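PDB 6L6J: Oxidored_FMN domain-containing protein from [Pseudomonas] geniculata N1, which probably oxidises the amine of 6-hydroxypseudooxynicotine, carrying a flavin mononucleotide, a four-iron four-sulfur cluster and a bound ADP. Local coordinates for residues 120-124 against 177-181; 139-145 against 189-193; 401-405 against 445-450; 415-421 against 457-463. All coordinates share one frame; numbering follows the deposited sequence.

Contact 1. Residues 120-124 against 177-181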
loop_
_atom_site.group_PDB
_atom_site.type_symbol
_atom_site.label_atom_id
_atom_site.label_comp_id
_atom_site.label_asym_id
_atom_site.label_seq_id
_atom_site.Cartn_x
_atom_site.Cartn_y
_atom_site.Cartn_z
ATOM N N PRO A 120 25.168 10.192 -7.709
ATOM C CA PRO A 120 24.924 9.175 -6.683
ATOM C C PRO A 120 26.184 8.330 -6.421
ATOM O O PRO A 120 27.106 8.324 -7.232
ATOM C CB PRO A 120 23.798 8.292 -7.259
ATOM C CG PRO A 120 23.291 9.051 -8.469
ATOM C CD PRO A 120 24.437 9.918 -8.953
ATOM N N LEU A 121 26.185 7.602 -5.310
ATOM C CA LEU A 121 27.394 6.913 -4.794
ATOM C C LEU A 121 27.175 5.390 -4.809
ATOM O O LEU A 121 26.025 4.942 -4.730
ATOM C CB LEU A 121 27.704 7.441 -3.390
ATOM C CG LEU A 121 27.654 8.955 -3.222
ATOM C CD1 LEU A 121 27.789 9.318 -1.756
ATOM C CD2 LEU A 121 28.731 9.658 -4.045
ATOM N N SER A 122 28.269 4.640 -4.926
ATOM C CA SER A 122 28.297 3.162 -4.918
ATOM C C SER A 122 29.693 2.712 -4.504
ATOM O O SER A 122 30.656 3.444 -4.780
ATOM C CB SER A 122 27.925 2.615 -6.272
ATOM O OG SER A 122 28.022 1.191 -6.318
ATOM N N PRO A 123 29.838 1.518 -3.865
ATOM C CA PRO A 123 31.141 0.884 -3.683
ATOM C C PRO A 123 31.849 0.772 -5.039
ATOM O O PRO A 123 33.057 0.973 -5.077
ATOM C CB PRO A 123 30.825 -0.518 -3.126
ATOM C CG PRO A 123 29.337 -0.722 -3.378
ATOM C CD PRO A 123 28.753 0.678 -3.334
ATOM N N THR A 124 31.066 0.494 -6.098
ATOM C CA THR A 124 31.528 0.205 -7.481
ATOM C C THR A 124 30.489 0.726 -8.479
ATOM O O THR A 124 29.281 0.475 -8.245
ATOM C CB THR A 124 31.795 -1.297 -7.642
ATOM O OG1 THR A 124 32.760 -1.622 -6.630
ATOM C CG2 THR A 124 32.285 -1.687 -9.026
ATOM N N LEU A 177 23.265 2.670 0.669
ATOM C CA LEU A 177 24.718 2.567 0.357
ATOM C C LEU A 177 25.361 1.480 1.231
ATOM O O LEU A 177 26.322 0.846 0.770
ATOM C CB LEU A 177 25.388 3.922 0.609
ATOM C CG LEU A 177 26.847 4.029 0.161
ATOM C CD1 LEU A 177 26.928 4.101 -1.345
ATOM C CD2 LEU A 177 27.531 5.241 0.784
ATOM N N LEU A 178 24.843 1.252 2.441
ATOM C CA LEU A 178 25.412 0.273 3.403
ATOM C C LEU A 178 25.133 -1.136 2.877
ATOM O O LEU A 178 26.056 -1.951 2.902
ATOM C CB LEU A 178 24.819 0.500 4.799
ATOM C CG LEU A 178 24.960 1.912 5.383
ATOM C CD1 LEU A 178 24.327 1.979 6.760
ATOM C CD2 LEU A 178 26.416 2.364 5.475
ATOM N N GLN A 179 23.912 -1.399 2.403
ATOM C CA GLN A 179 23.513 -2.713 1.812
ATOM C C GLN A 179 24.335 -2.930 0.536
ATOM O O GLN A 179 24.831 -4.041 0.352
ATOM C CB GLN A 179 22.009 -2.789 1.532
ATOM C CG GLN A 179 21.551 -4.199 1.206
ATOM C CD GLN A 179 20.058 -4.385 1.039
ATOM O OE1 GLN A 179 19.232 -3.619 1.552
ATOM N NE2 GLN A 179 19.703 -5.446 0.315
ATOM N N ASP A 180 24.494 -1.890 -0.291
ATOM C CA ASP A 180 25.352 -1.924 -1.506
ATOM C C ASP A 180 26.772 -2.343 -1.108
ATOM O O ASP A 180 27.352 -3.202 -1.781
ATOM C CB ASP A 180 25.338 -0.591 -2.255
ATOM C CG ASP A 180 23.997 -0.230 -2.894
ATOM O OD1 ASP A 180 23.136 -1.160 -3.052
ATOM O OD2 ASP A 180 23.799 0.987 -3.215
ATOM N N PHE A 181 27.310 -1.826 -0.013
ATOM C CA PHE A 181 28.669 -2.213 0.445
ATOM C C PHE A 181 28.661 -3.678 0.893
ATOM O O PHE A 181 29.566 -4.435 0.490
ATOM C CB PHE A 181 29.192 -1.224 1.483
ATOM C CG PHE A 181 29.988 -0.087 0.898
ATOM C CD1 PHE A 181 29.360 0.974 0.285
ATOM C CD2 PHE A 181 31.376 -0.086 0.966
ATOM C CE1 PHE A 181 30.096 2.037 -0.225
ATOM C CE2 PHE A 181 32.112 0.967 0.440
ATOM C CZ PHE A 181 31.469 2.025 -0.155
#
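Pro123 lies flat over the ring of Phe181 where the loop ending strand 121-122 meets helix 177-182. Both belong to the beta/alpha barrel of the NADH:flavin oxidoreductase family. The short strand sits in the excursion after barrel strand 99-105, and the helix follows barrel strand 166-171. The core of the contact is a CH-pi interaction. Pro123 CB stands 3.8 Å from the centroid of the Phe181 ring, only 5° off the ring normal. Pro123 CD reaches toward one side of the same ring, 3.6 Å from Phe181 CE1. The far end of the proline ring rests on the helix backbone, with Pro123 CG 3.6 Å from Asp180 O. Asp180 turns its CB to Pro123 CD, while its carboxylate bonds to His129 and to the backbone N of Ala109. The helix thus offers the proline an aromatic face and a backbone carbonyl together. Leu177 packs on the strand. Its chi1 of -172° swings CG toward the strand, and chi2 (73°) puts CD1 against the Leu121 carbonyl. Leu121 packs by its CB, 4.0 Å from Leu177 CD1, and its branched end goes on to Trp151 of helix 142-162. All of the touching residues are buried. The closest approach of Leu177 to the strand is CD1 to Leu121 O, at 3.6 Å.

Contact 2. Residues 139-145 against 189-193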
loop_
_atom_site.group_PDB
_atom_site.type_symbol
_atom_site.label_atom_id
_atom_site.label_comp_id
_atom_site.label_asym_id
_atom_site.label_seq_id
_atom_site.Cartn_x
_atom_site.Cartn_y
_atom_site.Cartn_z
ATOM N N THR A 139 31.878 5.181 -8.306
ATOM C CA THR A 139 32.836 4.506 -7.383
ATOM C C THR A 139 33.354 5.564 -6.405
ATOM O O THR A 139 33.750 6.631 -6.905
ATOM C CB THR A 139 34.019 3.870 -8.143
ATOM O OG1 THR A 139 33.554 2.933 -9.126
ATOM C CG2 THR A 139 35.001 3.171 -7.216
ATOM N N ILE A 140 33.341 5.295 -5.093
ATOM C CA ILE A 140 33.704 6.324 -4.074
ATOM C C ILE A 140 35.145 6.094 -3.571
ATOM O O ILE A 140 35.520 4.938 -3.342
ATOM C CB ILE A 140 32.643 6.436 -2.946
ATOM C CG1 ILE A 140 32.416 5.152 -2.146
ATOM C CG2 ILE A 140 31.328 6.965 -3.503
ATOM C CD1 ILE A 140 31.479 5.345 -0.953
ATOM N N ASP A 141 35.923 7.181 -3.495
ATOM C CA ASP A 141 37.217 7.332 -2.770
ATOM C C ASP A 141 37.080 6.870 -1.317
ATOM O O ASP A 141 35.931 6.809 -0.831
ATOM C CB ASP A 141 37.597 8.810 -2.571
ATOM C CG ASP A 141 38.191 9.533 -3.757
ATOM O OD1 ASP A 141 38.374 8.889 -4.798
ATOM O OD2 ASP A 141 38.485 10.741 -3.617
ATOM N N ARG A 142 38.220 6.744 -0.624
ATOM C CA ARG A 142 38.333 6.681 0.869
ATOM C C ARG A 142 37.933 8.040 1.477
ATOM O O ARG A 142 37.262 8.058 2.507
ATOM C CB ARG A 142 39.752 6.258 1.284
ATOM C CG ARG A 142 40.287 5.068 0.489
ATOM C CD ARG A 142 41.164 4.052 1.218
ATOM N NE ARG A 142 40.733 3.767 2.588
ATOM C CZ ARG A 142 40.769 2.579 3.180
ATOM N NH1 ARG A 142 40.342 2.462 4.427
ATOM N NH2 ARG A 142 41.214 1.517 2.529
ATOM N N GLN A 143 38.324 9.149 0.863
ATOM C CA GLN A 143 37.946 10.513 1.325
ATOM C C GLN A 143 36.419 10.703 1.212
ATOM O O GLN A 143 35.832 11.343 2.080
ATOM C CB GLN A 143 38.721 11.575 0.538
ATOM C CG GLN A 143 38.527 13.003 1.062
ATOM C CD GLN A 143 38.852 13.182 2.532
ATOM O OE1 GLN A 143 39.991 13.027 2.973
ATOM N NE2 GLN A 143 37.835 13.503 3.317
ATOM N N ASP A 144 35.787 10.151 0.179
ATOM C CA ASP A 144 34.308 10.176 0.013
ATOM C C ASP A 144 33.662 9.371 1.156
ATOM O O ASP A 144 32.608 9.795 1.637
ATOM C CB ASP A 144 33.895 9.629 -1.356
ATOM C CG ASP A 144 34.291 10.506 -2.524
ATOM O OD1 ASP A 144 33.934 11.682 -2.500
ATOM O OD2 ASP A 144 34.929 9.990 -3.465
ATOM N N ILE A 145 34.272 8.247 1.561
ATOM C CA ILE A 145 33.795 7.382 2.687
ATOM C C ILE A 145 33.866 8.165 4.010
ATOM O O ILE A 145 32.883 8.096 4.804
ATOM C CB ILE A 145 34.583 6.056 2.750
ATOM C CG1 ILE A 145 34.309 5.199 1.516
ATOM C CG2 ILE A 145 34.276 5.302 4.042
ATOM C CD1 ILE A 145 34.677 3.752 1.666
ATOM N N ARG A 189 35.037 -4.042 -4.733
ATOM C CA ARG A 189 36.229 -3.295 -4.284
ATOM C C ARG A 189 37.321 -4.279 -3.849
ATOM O O ARG A 189 36.991 -5.442 -3.460
ATOM C CB ARG A 189 35.843 -2.362 -3.134
ATOM C CG ARG A 189 34.811 -1.298 -3.485
ATOM C CD ARG A 189 34.493 -0.475 -2.265
ATOM N NE ARG A 189 35.603 0.410 -1.908
ATOM C CZ ARG A 189 35.717 1.689 -2.258
ATOM N NH1 ARG A 189 34.796 2.272 -3.007
ATOM N NH2 ARG A 189 36.770 2.381 -1.871
ATOM N N THR A 190 38.574 -3.818 -3.876
ATOM C CA THR A 190 39.778 -4.610 -3.493
ATOM C C THR A 190 40.532 -3.956 -2.324
ATOM O O THR A 190 41.651 -4.436 -2.028
ATOM C CB THR A 190 40.668 -4.799 -4.726
ATOM O OG1 THR A 190 41.062 -3.498 -5.160
ATOM C CG2 THR A 190 39.965 -5.527 -5.851
ATOM N N ASP A 191 39.956 -2.915 -1.700
ATOM C CA ASP A 191 40.510 -2.201 -0.512
ATOM C C ASP A 191 39.896 -2.826 0.762
ATOM O O ASP A 191 39.295 -3.914 0.655
ATOM C CB ASP A 191 40.314 -0.680 -0.657
ATOM C CG ASP A 191 38.876 -0.183 -0.582
ATOM O OD1 ASP A 191 37.946 -1.020 -0.621
ATOM O OD2 ASP A 191 38.698 1.035 -0.480
ATOM N N ASP A 192 40.030 -2.183 1.928
ATOM C CA ASP A 192 39.588 -2.761 3.242
ATOM C C ASP A 192 38.056 -2.645 3.415
ATOM O O ASP A 192 37.531 -3.207 4.415
ATOM C CB ASP A 192 40.360 -2.213 4.455
ATOM C CG ASP A 192 40.889 -0.808 4.308
ATOM O OD1 ASP A 192 41.732 -0.586 3.386
ATOM O OD2 ASP A 192 40.454 0.052 5.104
ATOM N N TYR A 193 37.339 -2.015 2.472
ATOM C CA TYR A 193 35.851 -2.005 2.442
ATOM C C TYR A 193 35.285 -3.014 1.437
ATOM O O TYR A 193 34.063 -2.976 1.201
ATOM C CB TYR A 193 35.339 -0.605 2.142
ATOM C CG TYR A 193 35.540 0.372 3.272
ATOM C CD1 TYR A 193 36.696 1.130 3.354
ATOM C CD2 TYR A 193 34.570 0.552 4.245
ATOM C CE1 TYR A 193 36.885 2.036 4.384
ATOM C CE2 TYR A 193 34.739 1.462 5.275
ATOM C CZ TYR A 193 35.906 2.203 5.348
ATOM O OH TYR A 193 36.089 3.113 6.349
#
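Arg189 points its guanidinium end-on at the carbonyl of Ile140, tying the loop before helix 197-215 to the loop that leads into helix 142-162. Both pieces lie on the outside of the beta/alpha barrel, away from the cofactors. Arg142, Arg189, Asp191 and Asp192 form a salt-bridge network here. NH1 and NH2 of Arg189 both bond to Ile140 O, at 2.8 and 3.2 Å, and the oxygen lies in the guanidinium plane. The chain bends at chi3 (72°), and the NE side of the guanidinium faces Asp191. That carboxylate is held side-on, NE to OD1 and NH2 to OD2, with the nitrogens out of its plane. Arg189 NH1 also bonds to Pro123 O, so three groups fix the guanidinium's rotation. Arg142 comes in from the helix on a chain bent at chi2 and chi3. It meets Asp192 with NH1 to OD2 and NH2 to OD1, the two flat groups turned 31° apart. Tyr193 CD1 lies over one face of the Arg142 guanidinium, toward its rim, and Arg142 NH1 lies at the edge of the Tyr193 ring. Ile145 takes a face of the same ring. Tyr193 OH bonds to Glu206, which anchors the far end of the ring. Ile145 CD1 sits over the ring centre, 3.8 Å from the centroid of Tyr193 and 12° off the normal.

Contact 3. Residues 401-405 against 445-450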
loop_
_atom_site.group_PDB
_atom_site.type_symbol
_atom_site.label_atom_id
_atom_site.label_comp_id
_atom_site.label_asym_id
_atom_site.label_seq_id
_atom_site.Cartn_x
_atom_site.Cartn_y
_atom_site.Cartn_z
ATOM N N LEU A 401 -21.614 1.990 0.640
ATOM C CA LEU A 401 -21.369 1.562 2.041
ATOM C C LEU A 401 -20.559 2.622 2.776
ATOM O O LEU A 401 -20.774 2.774 4.001
ATOM C CB LEU A 401 -20.613 0.230 2.059
ATOM C CG LEU A 401 -21.455 -0.985 1.711
ATOM C CD1 LEU A 401 -20.570 -2.210 1.541
ATOM C CD2 LEU A 401 -22.516 -1.222 2.773
ATOM N N GLU A 402 -19.623 3.273 2.083
ATOM C CA GLU A 402 -18.725 4.271 2.721
ATOM C C GLU A 402 -19.530 5.548 2.995
ATOM O O GLU A 402 -19.344 6.131 4.034
ATOM C CB GLU A 402 -17.491 4.497 1.844
ATOM C CG GLU A 402 -16.575 5.586 2.359
ATOM C CD GLU A 402 -16.273 5.504 3.841
ATOM O OE1 GLU A 402 -16.086 4.395 4.339
ATOM O OE2 GLU A 402 -16.220 6.556 4.494
ATOM N N ALA A 403 -20.384 5.969 2.059
ATOM C CA ALA A 403 -21.299 7.132 2.211
ATOM C C ALA A 403 -22.251 6.910 3.407
ATOM O O ALA A 403 -22.283 7.777 4.307
ATOM C CB ALA A 403 -22.067 7.345 0.934
ATOM N N ALA A 404 -22.979 5.777 3.405
ATOM C CA ALA A 404 -23.922 5.355 4.469
ATOM C C ALA A 404 -23.188 5.371 5.805
ATOM O O ALA A 404 -23.597 6.135 6.691
ATOM C CB ALA A 404 -24.492 3.995 4.181
ATOM N N HIS A 405 -22.097 4.619 5.906
ATOM C CA HIS A 405 -21.239 4.592 7.114
ATOM C C HIS A 405 -20.968 6.025 7.569
ATOM O O HIS A 405 -21.263 6.320 8.743
ATOM C CB HIS A 405 -19.962 3.795 6.866
ATOM C CG HIS A 405 -19.167 3.536 8.099
ATOM N ND1 HIS A 405 -19.732 3.516 9.344
ATOM C CD2 HIS A 405 -17.854 3.285 8.274
ATOM C CE1 HIS A 405 -18.799 3.261 10.247
ATOM N NE2 HIS A 405 -17.633 3.115 9.610
ATOM N N TYR A 445 -15.989 -4.838 7.144
ATOM C CA TYR A 445 -15.760 -3.656 8.019
ATOM C C TYR A 445 -16.988 -2.723 8.041
ATOM O O TYR A 445 -17.433 -2.318 9.111
ATOM C CB TYR A 445 -14.550 -2.822 7.607
ATOM C CG TYR A 445 -14.434 -1.587 8.448
ATOM C CD1 TYR A 445 -14.161 -1.691 9.800
ATOM C CD2 TYR A 445 -14.693 -0.320 7.931
ATOM C CE1 TYR A 445 -14.094 -0.565 10.607
ATOM C CE2 TYR A 445 -14.633 0.818 8.725
ATOM C CZ TYR A 445 -14.334 0.689 10.068
ATOM O OH TYR A 445 -14.268 1.765 10.884
ATOM N N ARG A 446 -17.536 -2.389 6.886
ATOM C CA ARG A 446 -18.591 -1.352 6.773
ATOM C C ARG A 446 -19.954 -1.949 7.138
ATOM O O ARG A 446 -20.722 -1.270 7.836
ATOM C CB ARG A 446 -18.567 -0.728 5.373
ATOM C CG ARG A 446 -17.399 0.227 5.164
ATOM C CD ARG A 446 -17.146 0.635 3.721
ATOM N NE ARG A 446 -16.030 1.563 3.724
ATOM C CZ ARG A 446 -14.764 1.222 3.951
ATOM N NH1 ARG A 446 -14.442 -0.046 4.139
ATOM N NH2 ARG A 446 -13.824 2.149 3.982
ATOM N N VAL A 447 -20.249 -3.173 6.705
ATOM C CA VAL A 447 -21.528 -3.852 7.069
ATOM C C VAL A 447 -21.587 -3.989 8.598
ATOM O O VAL A 447 -22.627 -3.584 9.181
ATOM C CB VAL A 447 -21.672 -5.213 6.380
ATOM C CG1 VAL A 447 -22.874 -5.988 6.911
ATOM C CG2 VAL A 447 -21.754 -5.053 4.870
ATOM N N GLY A 448 -20.522 -4.513 9.215
ATOM C CA GLY A 448 -20.473 -4.812 10.655
ATOM C C GLY A 448 -20.656 -3.575 11.515
ATOM O O GLY A 448 -21.265 -3.680 12.585
ATOM N N GLN A 449 -20.153 -2.432 11.060
ATOM C CA GLN A 449 -20.338 -1.121 11.728
ATOM C C GLN A 449 -21.754 -0.593 11.485
ATOM O O GLN A 449 -22.333 -0.047 12.435
ATOM C CB GLN A 449 -19.298 -0.136 11.211
ATOM C CG GLN A 449 -17.888 -0.516 11.630
ATOM C CD GLN A 449 -17.745 -0.387 13.114
ATOM O OE1 GLN A 449 -18.175 0.611 13.689
ATOM N NE2 GLN A 449 -17.161 -1.396 13.739
ATOM N N LEU A 450 -22.272 -0.727 10.262
ATOM C CA LEU A 450 -23.582 -0.134 9.856
ATOM C C LEU A 450 -24.739 -0.797 10.610
ATOM O O LEU A 450 -25.584 -0.067 11.141
ATOM C CB LEU A 450 -23.777 -0.258 8.338
ATOM C CG LEU A 450 -23.191 0.887 7.512
ATOM C CD1 LEU A 450 -23.113 0.526 6.041
ATOM C CD2 LEU A 450 -23.992 2.163 7.686
#
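His405 is a knob from helix 398-410 that fits among Tyr445, Arg446, Gln449 and Leu450 of helix 441-450. The two helices run in nearly the same direction. Their axes come within 9.7 Å at 31°, as neighbouring helices on one side of a Rossmann-like sheet. With CG anti to the backbone N (chi1 -170°), the His405 ring reaches into the second helix. Its CE1 touches Gln449 CB at 3.6 Å, and Tyr445 OH lies at the ring's edge. The His405 and Tyr445 side chains cross at about a right angle, and their ring planes stand at 76°. Arg446 has an extended chain from CG to NE. Its CD passes Leu401 CB at 3.9 Å, and its NE then bonds to Glu402 OE1 at 2.9 Å. That oxygen uses its anti lone pair, and NH2 adds a weak bond to it. Glu402 OE2 pairs with Arg661, and Arg446 also bonds to Gln364 O and Val442 O. A leucine in place of Arg446 would probably leave Glu402 OE1 without its charged mate and Gln364 O without this donor. Leu450 fills the side toward the sheet. Its CD1 meets Leu401 CD2 at 3.8 Å, and its CD2 lies against the backbone N of His405. The buried arginine and glutamate are thus probably kept charged by each other and by outside partners, while Leu401 and Leu450 pack beside them.

Contact 4. Residues 415-421 against 457-463. With ADP (adenosine-5'-diphosphate), chain D.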
loop_
_atom_site.group_PDB
_atom_site.type_symbol
_atom_site.label_atom_id
_atom_site.label_comp_id
_atom_site.label_asym_id
_atom_site.label_seq_id
_atom_site.Cartn_x
_atom_site.Cartn_y
_atom_site.Cartn_z
ATOM N N SER A 415 -31.006 5.379 5.055
ATOM C CA SER A 415 -31.460 4.130 4.395
ATOM C C SER A 415 -30.501 3.797 3.246
ATOM O O SER A 415 -30.064 4.736 2.545
ATOM C CB SER A 415 -32.882 4.252 3.944
ATOM O OG SER A 415 -33.738 4.220 5.071
ATOM N N ILE A 416 -30.161 2.515 3.097
ATOM C CA ILE A 416 -29.351 1.988 1.957
ATOM C C ILE A 416 -30.058 0.761 1.352
ATOM O O ILE A 416 -30.484 -0.128 2.118
ATOM C CB ILE A 416 -27.908 1.689 2.411
ATOM C CG1 ILE A 416 -27.077 1.070 1.287
ATOM C CG2 ILE A 416 -27.888 0.825 3.663
ATOM C CD1 ILE A 416 -25.579 1.238 1.460
ATOM N N ALA A 417 -30.198 0.748 0.023
ATOM C CA ALA A 417 -30.838 -0.321 -0.772
ATOM C C ALA A 417 -29.818 -0.920 -1.751
ATOM O O ALA A 417 -28.980 -0.161 -2.269
ATOM C CB ALA A 417 -32.029 0.243 -1.508
ATOM N N ASP A 418 -29.886 -2.235 -1.989
ATOM C CA ASP A 418 -29.122 -2.941 -3.054
ATOM C C ASP A 418 -30.025 -4.000 -3.680
ATOM O O ASP A 418 -30.874 -4.555 -2.956
ATOM C CB ASP A 418 -27.859 -3.613 -2.507
ATOM C CG ASP A 418 -26.977 -4.171 -3.609
ATOM O OD1 ASP A 418 -26.285 -3.352 -4.256
ATOM O OD2 ASP A 418 -27.039 -5.422 -3.861
ATOM N N ALA A 419 -29.824 -4.293 -4.962
ATOM C CA ALA A 419 -30.685 -5.201 -5.756
ATOM C C ALA A 419 -30.319 -6.669 -5.488
ATOM O O ALA A 419 -31.156 -7.523 -5.838
ATOM C CB ALA A 419 -30.577 -4.855 -7.226
ATOM N N GLY A 420 -29.137 -6.942 -4.906
ATOM C CA GLY A 420 -28.594 -8.305 -4.718
ATOM C C GLY A 420 -28.863 -8.862 -3.322
ATOM O O GLY A 420 -29.327 -8.122 -2.472
ATOM N N SER A 421 -28.558 -10.137 -3.083
ATOM C CA SER A 421 -28.827 -10.841 -1.799
ATOM C C SER A 421 -27.660 -10.657 -0.827
ATOM O O SER A 421 -27.756 -11.211 0.294
ATOM C CB SER A 421 -29.117 -12.307 -2.010
ATOM O OG SER A 421 -28.676 -12.742 -3.283
ATOM N N SER A 457 -31.010 1.871 8.172
ATOM C CA SER A 457 -31.882 0.793 7.641
ATOM C C SER A 457 -31.211 0.193 6.405
ATOM O O SER A 457 -30.816 0.967 5.504
ATOM C CB SER A 457 -33.264 1.313 7.331
ATOM O OG SER A 457 -33.784 1.996 8.464
ATOM N N MET A 458 -31.073 -1.129 6.377
ATOM C CA MET A 458 -30.350 -1.869 5.315
ATOM C C MET A 458 -31.341 -2.786 4.592
ATOM O O MET A 458 -31.883 -3.667 5.247
ATOM C CB MET A 458 -29.197 -2.665 5.938
ATOM C CG MET A 458 -28.301 -1.794 6.813
ATOM S SD MET A 458 -26.729 -2.566 7.265
ATOM C CE MET A 458 -25.874 -2.601 5.695
ATOM N N TYR A 459 -31.593 -2.551 3.297
ATOM C CA TYR A 459 -32.546 -3.335 2.462
ATOM C C TYR A 459 -31.775 -4.078 1.366
ATOM O O TYR A 459 -31.200 -3.410 0.485
ATOM C CB TYR A 459 -33.622 -2.422 1.869
ATOM C CG TYR A 459 -34.366 -1.590 2.884
ATOM C CD1 TYR A 459 -35.172 -2.182 3.844
ATOM C CD2 TYR A 459 -34.254 -0.213 2.893
ATOM C CE1 TYR A 459 -35.861 -1.425 4.780
ATOM C CE2 TYR A 459 -34.931 0.560 3.821
ATOM C CZ TYR A 459 -35.735 -0.049 4.766
ATOM O OH TYR A 459 -36.379 0.717 5.679
ATOM N N LEU A 460 -31.812 -5.411 1.387
ATOM C CA LEU A 460 -30.905 -6.262 0.577
ATOM C C LEU A 460 -31.604 -6.928 -0.608
ATOM O O LEU A 460 -30.936 -7.748 -1.260
ATOM C CB LEU A 460 -30.277 -7.338 1.468
ATOM C CG LEU A 460 -28.796 -7.155 1.783
ATOM C CD1 LEU A 460 -28.290 -8.317 2.634
ATOM C CD2 LEU A 460 -27.971 -7.006 0.512
ATOM N N ASP A 461 -32.866 -6.663 -0.916
ATOM C CA ASP A 461 -33.436 -7.353 -2.106
ATOM C C ASP A 461 -34.318 -6.357 -2.832
ATOM O O ASP A 461 -35.403 -6.743 -3.264
ATOM C CB ASP A 461 -34.097 -8.679 -1.726
ATOM C CG ASP A 461 -33.108 -9.835 -1.711
ATOM O OD1 ASP A 461 -32.442 -10.055 -2.760
ATOM O OD2 ASP A 461 -32.973 -10.480 -0.650
ATOM N N SER A 462 -33.779 -5.153 -3.023
ATOM C CA SER A 462 -34.530 -3.922 -3.344
ATOM C C SER A 462 -33.938 -3.232 -4.569
ATOM O O SER A 462 -33.217 -2.246 -4.450
ATOM C CB SER A 462 -34.566 -3.051 -2.121
ATOM O OG SER A 462 -34.853 -3.844 -0.969
ATOM N N PRO A 463 -34.235 -3.730 -5.791
ATOM C CA PRO A 463 -33.987 -2.970 -7.013
ATOM C C PRO A 463 -34.989 -1.808 -7.041
ATOM O O PRO A 463 -36.154 -2.060 -6.813
ATOM C CB PRO A 463 -34.195 -3.985 -8.155
ATOM C CG PRO A 463 -35.110 -5.033 -7.567
ATOM C CD PRO A 463 -34.822 -5.049 -6.076
HETATM P PB ADP D . -19.053 1.086 -6.599
HETATM O O1B ADP D . -19.605 0.972 -5.196
HETATM O O2B ADP D . -17.568 0.742 -6.699
HETATM O O3B ADP D . -19.398 2.403 -7.247
HETATM P PA ADP D . -20.448 -1.409 -7.247
HETATM O O1A ADP D . -19.601 -2.064 -6.208
HETATM O O2A ADP D . -20.576 -2.054 -8.576
HETATM O O3A ADP D . -19.841 0.034 -7.517
HETATM O "O5'" ADP D . -21.895 -1.064 -6.624
HETATM C "C5'" ADP D . -23.104 -1.073 -7.419
HETATM C "C4'" ADP D . -24.184 -1.828 -6.686
HETATM O "O4'" ADP D . -25.446 -1.131 -6.876
HETATM C "C3'" ADP D . -24.437 -3.265 -7.178
HETATM O "O3'" ADP D . -24.833 -4.152 -6.139
HETATM C "C2'" ADP D . -25.581 -3.040 -8.173
HETATM O "O2'" ADP D . -26.299 -4.198 -8.551
HETATM C "C1'" ADP D . -26.400 -2.056 -7.344
HETATM N N9 ADP D . -27.466 -1.379 -8.083
HETATM C C8 ADP D . -27.449 -0.936 -9.386
HETATM N N7 ADP D . -28.579 -0.390 -9.759
HETATM C C5 ADP D . -29.404 -0.498 -8.641
HETATM C C6 ADP D . -30.739 -0.107 -8.387
HETATM N N6 ADP D . -31.510 0.513 -9.269
HETATM N N1 ADP D . -31.252 -0.359 -7.156
HETATM C C2 ADP D . -30.470 -0.966 -6.257
HETATM N N3 ADP D . -29.210 -1.369 -6.380
HETATM C C4 ADP D . -28.726 -1.106 -7.603
#
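Ser415 and Ser457 stand side by side on neighbouring parallel strands of the Rossmann-like sheet, 413-417 and the outermost strand 456-459. Ser415 OG lies 3.7 Å from Ser457 CB, on the sheet face that also carries Ala417 and Tyr459. Ile416 points to the other face, where its CG2 meets Met458 CG and its far end packs on Leu401 and Ala404 of helix 398-410. Its backbone N bonds to Ser457 O, and its O receives Tyr459 N. Ala417 sends its CB toward Ser462 O. Asp418 N bonds to Tyr459 O where the paired strands end. Asp418 O then accepts Ser462 N across the loops, the donor tilted from the carbonyl plane. With CG anti to the backbone N (chi1 -172°), the carboxylate reaches the ribose of ADP. OD1 accepts a 2.5 Å bond from ADP O3' and one from Gly396 N, in the glycine-rich turn. An acidic residue ending the second strand and holding a ribose hydroxyl is familiar in Rossmann-type nucleotide sites. OD2 takes Gly420 N at 2.8 Å from above the carboxylate plane, closing an Asx turn. An alanine in place of Asp418 would probably leave ADP O3' without this acceptor and the turn at Gly420 free to shift. Ala419 lies beside the adenine: its CB is 3.8 Å from ADP N3 and 3.8 Å from Pro463 CB.

In the fold
The four contacts fall into two pairs on opposite sides of the chain's centre. Contacts 1 and 2 share the beta/alpha barrel, their centres 10 Å apart, and touch directly through Pro123, Phe181, Ile140 and Arg189. Contacts 3 and 4 share the Rossmann-like domain, 13 Å between centres. There helix 398-410 leads into strand 413-417 and helix 441-450 into strand 456-459, so the helix pair packs on the strand pair. Within each pair the segments alternate along the chain, and the barrel pair closes before the other opens. Centres of contacts 1 and 4 are 59 Å apart. The barrel holds the FMN, whereas contact 4 reaches ADP in a separate domain.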